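Local atomic coordinates of D-xylonate dehydratase (Caulobacter crescentus, PDB entry 5OYN), a protein that catalyses the dehydration of D-xylonate to 2-dehydro-3-deoxy-D-arabinonate in D-xylose degradation, and of D-gluconate about equally well, using a [2Fe-2S] cluster and magnesium. Residues G53-I57 against I254-Y259; R79-I84 against A247-Q252. One frame throughout, in Å; residues are numbered along the deposited sequence.

Interaction 1 of 2, residues G53-I57 against I254-Y259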
ATOM      1  N   GLY A  53      23.024  12.745 -10.483  1.00 76.08           N
ATOM      2  CA  GLY A  53      22.785  14.166 -10.554  1.00 71.75           C
ATOM      3  C   GLY A  53      21.357  14.582 -10.820  1.00 71.18           C
ATOM      4  O   GLY A  53      21.120  15.769 -11.075  1.00 74.44           O
ATOM      5  N   LYS A  54      20.397  13.658 -10.785  1.00 71.08           N
ATOM      6  CA  LYS A  54      19.002  14.067 -10.791  1.00 63.32           C
ATOM      7  C   LYS A  54      18.669  14.753  -9.463  1.00 63.00           C
ATOM      8  O   LYS A  54      19.333  14.511  -8.447  1.00 60.99           O
ATOM      9  CB  LYS A  54      18.081  12.867 -11.002  1.00 59.64           C
ATOM     10  CG  LYS A  54      18.326  12.047 -12.256  1.00 63.15           C
ATOM     11  CD  LYS A  54      17.154  11.073 -12.477  1.00 58.08           C
ATOM     12  CE  LYS A  54      17.406  10.063 -13.584  1.00 60.58           C
ATOM     13  NZ  LYS A  54      17.897   8.731 -13.070  1.00 78.60           N
ATOM     14  N   PRO A  55      17.658  15.625  -9.440  1.00 62.19           N
ATOM     15  CA  PRO A  55      17.303  16.277  -8.173  1.00 63.41           C
ATOM     16  C   PRO A  55      16.446  15.382  -7.285  1.00 61.02           C
ATOM     17  O   PRO A  55      15.544  14.675  -7.746  1.00 56.32           O
ATOM     18  CB  PRO A  55      16.536  17.528  -8.614  1.00 52.64           C
ATOM     19  CG  PRO A  55      15.952  17.158  -9.938  1.00 57.56           C
ATOM     20  CD  PRO A  55      16.820  16.086 -10.562  1.00 56.65           C
ATOM     21  N   ILE A  56      16.765  15.403  -5.996  1.00 61.07           N
ATOM     22  CA  ILE A  56      15.955  14.729  -4.989  1.00 59.00           C
ATOM     23  C   ILE A  56      14.736  15.604  -4.741  1.00 58.47           C
ATOM     24  O   ILE A  56      14.864  16.717  -4.224  1.00 57.82           O
ATOM     25  CB  ILE A  56      16.734  14.502  -3.690  1.00 57.95           C
ATOM     26  CG1 ILE A  56      18.075  13.811  -3.957  1.00 59.85           C
ATOM     27  CG2 ILE A  56      15.893  13.700  -2.734  1.00 59.38           C
ATOM     28  CD1 ILE A  56      18.009  12.630  -4.927  1.00 61.48           C
ATOM     29  N   ILE A  57      13.556  15.106  -5.104  1.00 58.96           N
ATOM     30  CA  ILE A  57      12.301  15.822  -4.898  1.00 58.73           C
ATOM     31  C   ILE A  57      11.654  15.313  -3.614  1.00 51.50           C
ATOM     32  O   ILE A  57      11.186  14.178  -3.554  1.00 51.25           O
ATOM     33  CB  ILE A  57      11.350  15.661  -6.090  1.00 54.52           C
ATOM     34  CG1 ILE A  57      12.096  15.900  -7.406  1.00 49.25           C
ATOM     35  CG2 ILE A  57      10.171  16.621  -5.931  1.00 50.90           C
ATOM     36  CD1 ILE A  57      12.340  17.365  -7.698  1.00 53.75           C
ATOM     37  N   ILE A 254       7.446  19.831 -10.852  1.00 52.72           N
ATOM     38  CA  ILE A 254       8.330  20.238  -9.763  1.00 50.83           C
ATOM     39  C   ILE A 254       9.779  19.995 -10.138  1.00 53.30           C
ATOM     40  O   ILE A 254      10.672  20.672  -9.623  1.00 56.61           O
ATOM     41  CB  ILE A 254       7.957  19.538  -8.440  1.00 50.99           C
ATOM     42  CG1 ILE A 254       8.700  20.157  -7.243  1.00 55.39           C
ATOM     43  CG2 ILE A 254       8.251  18.042  -8.505  1.00 45.87           C
ATOM     44  CD1 ILE A 254       8.792  21.662  -7.231  1.00 54.36           C
ATOM     45  N   VAL A 255      10.056  19.050 -11.037  1.00 52.47           N
ATOM     46  CA  VAL A 255      11.447  18.884 -11.435  1.00 58.27           C
ATOM     47  C   VAL A 255      11.863  20.033 -12.353  1.00 65.35           C
ATOM     48  O   VAL A 255      12.981  20.558 -12.243  1.00 65.45           O
ATOM     49  CB  VAL A 255      11.695  17.495 -12.068  1.00 54.52           C
ATOM     50  CG1 VAL A 255      11.138  16.393 -11.192  1.00 53.83           C
ATOM     51  CG2 VAL A 255      11.116  17.408 -13.439  1.00 59.29           C
ATOM     52  N   ASP A 256      10.954  20.474 -13.237  1.00 61.89           N
ATOM     53  CA  ASP A 256      11.178  21.687 -14.019  1.00 61.18           C
ATOM     54  C   ASP A 256      11.543  22.862 -13.113  1.00 62.74           C
ATOM     55  O   ASP A 256      12.556  23.535 -13.325  1.00 68.23           O
ATOM     56  CB  ASP A 256       9.925  22.021 -14.827  1.00 63.61           C
ATOM     57  CG  ASP A 256       9.770  21.166 -16.066  1.00 70.38           C
ATOM     58  OD1 ASP A 256      10.793  20.659 -16.585  1.00 75.30           O
ATOM     59  OD2 ASP A 256       8.611  21.023 -16.526  1.00 68.09           O
ATOM     60  N   LEU A 257      10.732  23.109 -12.083  1.00 54.08           N
ATOM     61  CA  LEU A 257      11.031  24.178 -11.142  1.00 56.88           C
ATOM     62  C   LEU A 257      12.373  23.971 -10.457  1.00 60.23           C
ATOM     63  O   LEU A 257      13.000  24.941 -10.021  1.00 63.16           O
ATOM     64  CB  LEU A 257       9.934  24.280 -10.084  1.00 60.45           C
ATOM     65  CG  LEU A 257       8.511  24.676 -10.456  1.00 58.38           C
ATOM     66  CD1 LEU A 257       7.731  24.815  -9.164  1.00 56.37           C
ATOM     67  CD2 LEU A 257       8.499  25.983 -11.228  1.00 60.48           C
ATOM     68  N   ALA A 258      12.819  22.727 -10.322  1.00 64.39           N
ATOM     69  CA  ALA A 258      14.124  22.501  -9.710  1.00 61.96           C
ATOM     70  C   ALA A 258      15.248  22.874 -10.664  1.00 61.98           C
ATOM     71  O   ALA A 258      16.264  23.433 -10.237  1.00 67.45           O
ATOM     72  CB  ALA A 258      14.264  21.045  -9.267  1.00 59.48           C
ATOM     73  N   TYR A 259      15.079  22.593 -11.957  1.00 58.17           N
ATOM     74  CA  TYR A 259      16.132  22.897 -12.914  1.00 63.44           C
ATOM     75  C   TYR A 259      16.198  24.392 -13.203  1.00 71.79           C
ATOM     76  O   TYR A 259      17.277  24.995 -13.144  1.00 72.20           O
ATOM     77  CB  TYR A 259      15.926  22.088 -14.195  1.00 65.13           C
ATOM     78  CG  TYR A 259      16.557  20.703 -14.110  1.00 76.99           C
ATOM     79  CD1 TYR A 259      15.802  19.593 -13.760  1.00 73.57           C
ATOM     80  CD2 TYR A 259      17.913  20.510 -14.352  1.00 75.58           C
ATOM     81  CE1 TYR A 259      16.368  18.331 -13.676  1.00 73.03           C
ATOM     82  CE2 TYR A 259      18.486  19.243 -14.267  1.00 73.78           C
ATOM     83  CZ  TYR A 259      17.706  18.160 -13.929  1.00 73.80           C
ATOM     84  OH  TYR A 259      18.249  16.893 -13.838  1.00 70.31           O
TER
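The start of a central strand of the parallel sheet meets the last turns of helix 241-259 here, with Ile57 reaching across to Ile254 and Val255. Its two branches divide the work. CG2 meets CG2 of Ile254 at 3.5 Å, the two side chains running antiparallel alongside one another, while CD1 lies 3.8 Å from CG1 of Val255, the isoleucine lying roughly perpendicular to the valine. With chi1 at -47°, CG1 sits beside the backbone N and carries CD1 to Val255, while CG2, beside the carbonyl carbon, is left for Ile254. Replacing Ile57 with an alanine would probably open a gap between strand and helix and leave the methyls of Ile254 and Val255 without this apolar partner. This is the usual build of an α/β domain: a branched residue, Ile57, on the helix-facing side of the strand packs against a helix, and the backbones of Pro55 and Ile57 bond to strand 90-95, the outermost strand on that side. In the loop just before the strand, Pro55 takes over. Its CB is 4.2 Å from CB of Ala258, a residue small enough to let helix and loop approach. Across the proline ring runs the side chain of Tyr259, whose CE1 is 3.9 Å and whose OH is 3.7 Å from Pro55 CD. The tyrosine ring supplies apolar area to Pro55 and, edge-to-face, to Phe18, while its hydroxyl reaches the loop.

Interaction 2 of 2, residues R79-I84 against A247-Q252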
ATOM      1  N   ARG A  79       0.836   9.038  -7.716  1.00 49.80           N
ATOM      2  CA  ARG A  79       0.791   9.827  -8.940  1.00 46.51           C
ATOM      3  C   ARG A  79       1.901  10.871  -8.950  1.00 49.07           C
ATOM      4  O   ARG A  79       2.526  11.124  -9.987  1.00 49.18           O
ATOM      5  CB  ARG A  79      -0.577  10.502  -9.075  1.00 49.30           C
ATOM      6  CG  ARG A  79      -1.712   9.597  -9.529  1.00 45.97           C
ATOM      7  CD  ARG A  79      -1.215   8.623 -10.560  1.00 46.85           C
ATOM      8  NE  ARG A  79      -1.346   9.171 -11.894  1.00 47.68           N
ATOM      9  CZ  ARG A  79      -0.586   8.807 -12.922  1.00 53.19           C
ATOM     10  NH1 ARG A  79       0.359   7.877 -12.768  1.00 48.86           N
ATOM     11  NH2 ARG A  79      -0.778   9.370 -14.110  1.00 51.94           N
ATOM     12  N   VAL A  80       2.155  11.495  -7.802  1.00 49.69           N
ATOM     13  CA  VAL A  80       3.234  12.471  -7.720  1.00 50.32           C
ATOM     14  C   VAL A  80       4.568  11.814  -8.018  1.00 48.67           C
ATOM     15  O   VAL A  80       5.396  12.373  -8.746  1.00 53.19           O
ATOM     16  CB  VAL A  80       3.253  13.139  -6.340  1.00 46.96           C
ATOM     17  CG1 VAL A  80       4.362  14.167  -6.281  1.00 48.11           C
ATOM     18  CG2 VAL A  80       1.931  13.748  -6.061  1.00 44.45           C
ATOM     19  N   ARG A  81       4.811  10.637  -7.426  1.00 49.90           N
ATOM     20  CA  ARG A  81       6.040   9.885  -7.695  1.00 51.70           C
ATOM     21  C   ARG A  81       6.185   9.601  -9.181  1.00 48.12           C
ATOM     22  O   ARG A  81       7.276   9.733  -9.748  1.00 48.54           O
ATOM     23  CB  ARG A  81       6.052   8.569  -6.899  1.00 47.75           C
ATOM     24  CG  ARG A  81       6.408   8.750  -5.434  1.00 50.55           C
ATOM     25  CD  ARG A  81       6.632   7.435  -4.691  1.00 48.60           C
ATOM     26  NE  ARG A  81       8.005   6.954  -4.861  1.00 57.23           N
ATOM     27  CZ  ARG A  81       8.379   6.044  -5.772  1.00 60.74           C
ATOM     28  NH1 ARG A  81       7.486   5.498  -6.603  1.00 59.97           N
ATOM     29  NH2 ARG A  81       9.650   5.664  -5.849  1.00 57.37           N
ATOM     30  N   ASP A  82       5.084   9.239  -9.834  1.00 44.55           N
ATOM     31  CA  ASP A  82       5.158   8.922 -11.250  1.00 50.27           C
ATOM     32  C   ASP A  82       5.490  10.165 -12.058  1.00 52.14           C
ATOM     33  O   ASP A  82       6.279  10.099 -13.006  1.00 53.37           O
ATOM     34  CB  ASP A  82       3.844   8.276 -11.711  1.00 51.72           C
ATOM     35  CG  ASP A  82       3.738   6.793 -11.308  1.00 56.80           C
ATOM     36  OD1 ASP A  82       4.664   6.247 -10.644  1.00 59.58           O
ATOM     37  OD2 ASP A  82       2.718   6.166 -11.661  1.00 58.73           O
ATOM     38  N   GLY A  83       4.923  11.317 -11.682  1.00 51.66           N
ATOM     39  CA  GLY A  83       5.252  12.549 -12.377  1.00 47.71           C
ATOM     40  C   GLY A  83       6.726  12.884 -12.266  1.00 51.06           C
ATOM     41  O   GLY A  83       7.401  13.119 -13.269  1.00 52.59           O
ATOM     42  N   ILE A  84       7.244  12.892 -11.033  1.00 45.92           N
ATOM     43  CA  ILE A  84       8.655  13.161 -10.780  1.00 44.33           C
ATOM     44  C   ILE A  84       9.556  12.246 -11.598  1.00 52.66           C
ATOM     45  O   ILE A  84      10.569  12.685 -12.156  1.00 56.84           O
ATOM     46  CB  ILE A  84       8.945  13.015  -9.281  1.00 48.16           C
ATOM     47  CG1 ILE A  84       8.176  14.066  -8.485  1.00 43.71           C
ATOM     48  CG2 ILE A  84      10.449  13.018  -9.022  1.00 44.93           C
ATOM     49  CD1 ILE A  84       8.245  13.836  -6.978  1.00 45.71           C
ATOM     50  N   ALA A 247      -2.210  15.436  -9.785  1.00 46.92           N
ATOM     51  CA  ALA A 247      -1.087  15.056  -8.936  1.00 49.12           C
ATOM     52  C   ALA A 247       0.099  14.621  -9.783  1.00 48.59           C
ATOM     53  O   ALA A 247       1.248  14.938  -9.463  1.00 49.69           O
ATOM     54  CB  ALA A 247      -1.507  13.952  -7.966  1.00 43.96           C
ATOM     55  N   TYR A 248      -0.165  13.922 -10.889  1.00 47.05           N
ATOM     56  CA  TYR A 248       0.895  13.554 -11.822  1.00 48.38           C
ATOM     57  C   TYR A 248       1.562  14.789 -12.420  1.00 52.77           C
ATOM     58  O   TYR A 248       2.791  14.935 -12.362  1.00 51.49           O
ATOM     59  CB  TYR A 248       0.322  12.667 -12.925  1.00 45.37           C
ATOM     60  CG  TYR A 248       1.308  12.286 -14.001  1.00 51.34           C
ATOM     61  CD1 TYR A 248       2.249  11.266 -13.793  1.00 57.70           C
ATOM     62  CD2 TYR A 248       1.289  12.915 -15.230  1.00 50.00           C
ATOM     63  CE1 TYR A 248       3.153  10.899 -14.788  1.00 50.88           C
ATOM     64  CE2 TYR A 248       2.181  12.558 -16.223  1.00 55.74           C
ATOM     65  CZ  TYR A 248       3.104  11.553 -15.999  1.00 55.19           C
ATOM     66  OH  TYR A 248       3.979  11.228 -17.002  1.00 61.15           O
ATOM     67  N   LYS A 249       0.764  15.695 -13.003  1.00 51.89           N
ATOM     68  CA  LYS A 249       1.346  16.867 -13.649  1.00 51.26           C
ATOM     69  C   LYS A 249       2.107  17.735 -12.657  1.00 50.60           C
ATOM     70  O   LYS A 249       3.134  18.326 -13.009  1.00 50.15           O
ATOM     71  CB  LYS A 249       0.263  17.658 -14.371  1.00 47.26           C
ATOM     72  CG  LYS A 249      -0.024  17.042 -15.748  1.00 53.89           C
ATOM     73  CD  LYS A 249      -1.485  17.186 -16.141  1.00 65.25           C
ATOM     74  CE  LYS A 249      -1.804  16.361 -17.397  1.00 74.15           C
ATOM     75  NZ  LYS A 249      -3.270  15.997 -17.558  1.00 63.88           N
ATOM     76  N   THR A 250       1.662  17.782 -11.404  1.00 49.78           N
ATOM     77  CA  THR A 250       2.432  18.496 -10.396  1.00 43.76           C
ATOM     78  C   THR A 250       3.783  17.834 -10.172  1.00 48.36           C
ATOM     79  O   THR A 250       4.790  18.518  -9.956  1.00 49.20           O
ATOM     80  CB  THR A 250       1.645  18.585  -9.097  1.00 42.84           C
ATOM     81  OG1 THR A 250       0.414  19.291  -9.333  1.00 43.28           O
ATOM     82  CG2 THR A 250       2.449  19.324  -8.055  1.00 43.70           C
ATOM     83  N   GLY A 251       3.837  16.507 -10.254  1.00 50.01           N
ATOM     84  CA  GLY A 251       5.115  15.831 -10.091  1.00 47.17           C
ATOM     85  C   GLY A 251       6.063  16.105 -11.241  1.00 47.52           C
ATOM     86  O   GLY A 251       7.264  16.302 -11.038  1.00 46.57           O
ATOM     87  N   GLN A 252       5.534  16.121 -12.464  1.00 54.11           N
ATOM     88  CA  GLN A 252       6.306  16.575 -13.618  1.00 54.40           C
ATOM     89  C   GLN A 252       6.817  17.998 -13.425  1.00 51.98           C
ATOM     90  O   GLN A 252       8.001  18.287 -13.651  1.00 57.21           O
ATOM     91  CB  GLN A 252       5.443  16.498 -14.870  1.00 47.99           C
ATOM     92  CG  GLN A 252       5.699  15.280 -15.680  1.00 53.92           C
ATOM     93  CD  GLN A 252       4.712  15.152 -16.795  1.00 59.46           C
ATOM     94  OE1 GLN A 252       3.653  15.775 -16.767  1.00 61.10           O
ATOM     95  NE2 GLN A 252       5.052  14.351 -17.798  1.00 67.13           N
TER
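Arg79 starts on Ala247 and ends over Tyr248. Its CB touches CB of Ala247 at 3.7 Å; bends at chi2 and chi3 then fold the chain back, bringing NE to 4.0 Å from Tyr248 CB. The guanidinium is laid almost parallel to the phenol ring, their planes 6° apart, with Tyr248 CD1 over one face, near the outer part of the group, and 3.6 Å from NH2. An arginine suits this place because its flat end can lie on the ring and still pair with carboxylates: NH1 makes a salt bridge of 3.1 Å to Asp82 OD2, at the group's edge, and NH2 is paired with Glu49 of the second subunit, which together should hold its orientation. The tyrosine's own OH bonds to Asp86. Beside this stacked pair the backbones come close: Gly83 CA and Gly251 CA are 4.0 Å apart, and a side chain on either would collide with the opposite helix. Gly83 CA also makes a CA-H...O contact with Tyr248 O, at 3.4 Å. Val80, on the sheet side, meets Ala247 through CG2. The axes come within 6.4 Å at a crossing angle of -37°, the close glycine-to-glycine packing of two neighbouring helices on one face of a parallel α/β sheet.

How the interactions relate
Interactions 1 and 2 have centres 12 Å apart and share helix 241-259: its 247-252 turns pack on helix 73-87, its last residues on the start of strand 56-61 and the loop before it. That strand and helix 73-87 are the first two elements of a beta-alpha-beta crossover completed by strand 90-95. Ile84 ties the two contacts together, with its CD1 3.5 Å from Ile57 CG2 and its CG1 4.0 Å from Ile254 CG2. Both lie away from the cluster and the magnesium ion, yet the loop linking strand 56-61 to helix 73-87 carries Cys69, a ligand of the [2Fe-2S] cluster along with Cys137 and Cys210.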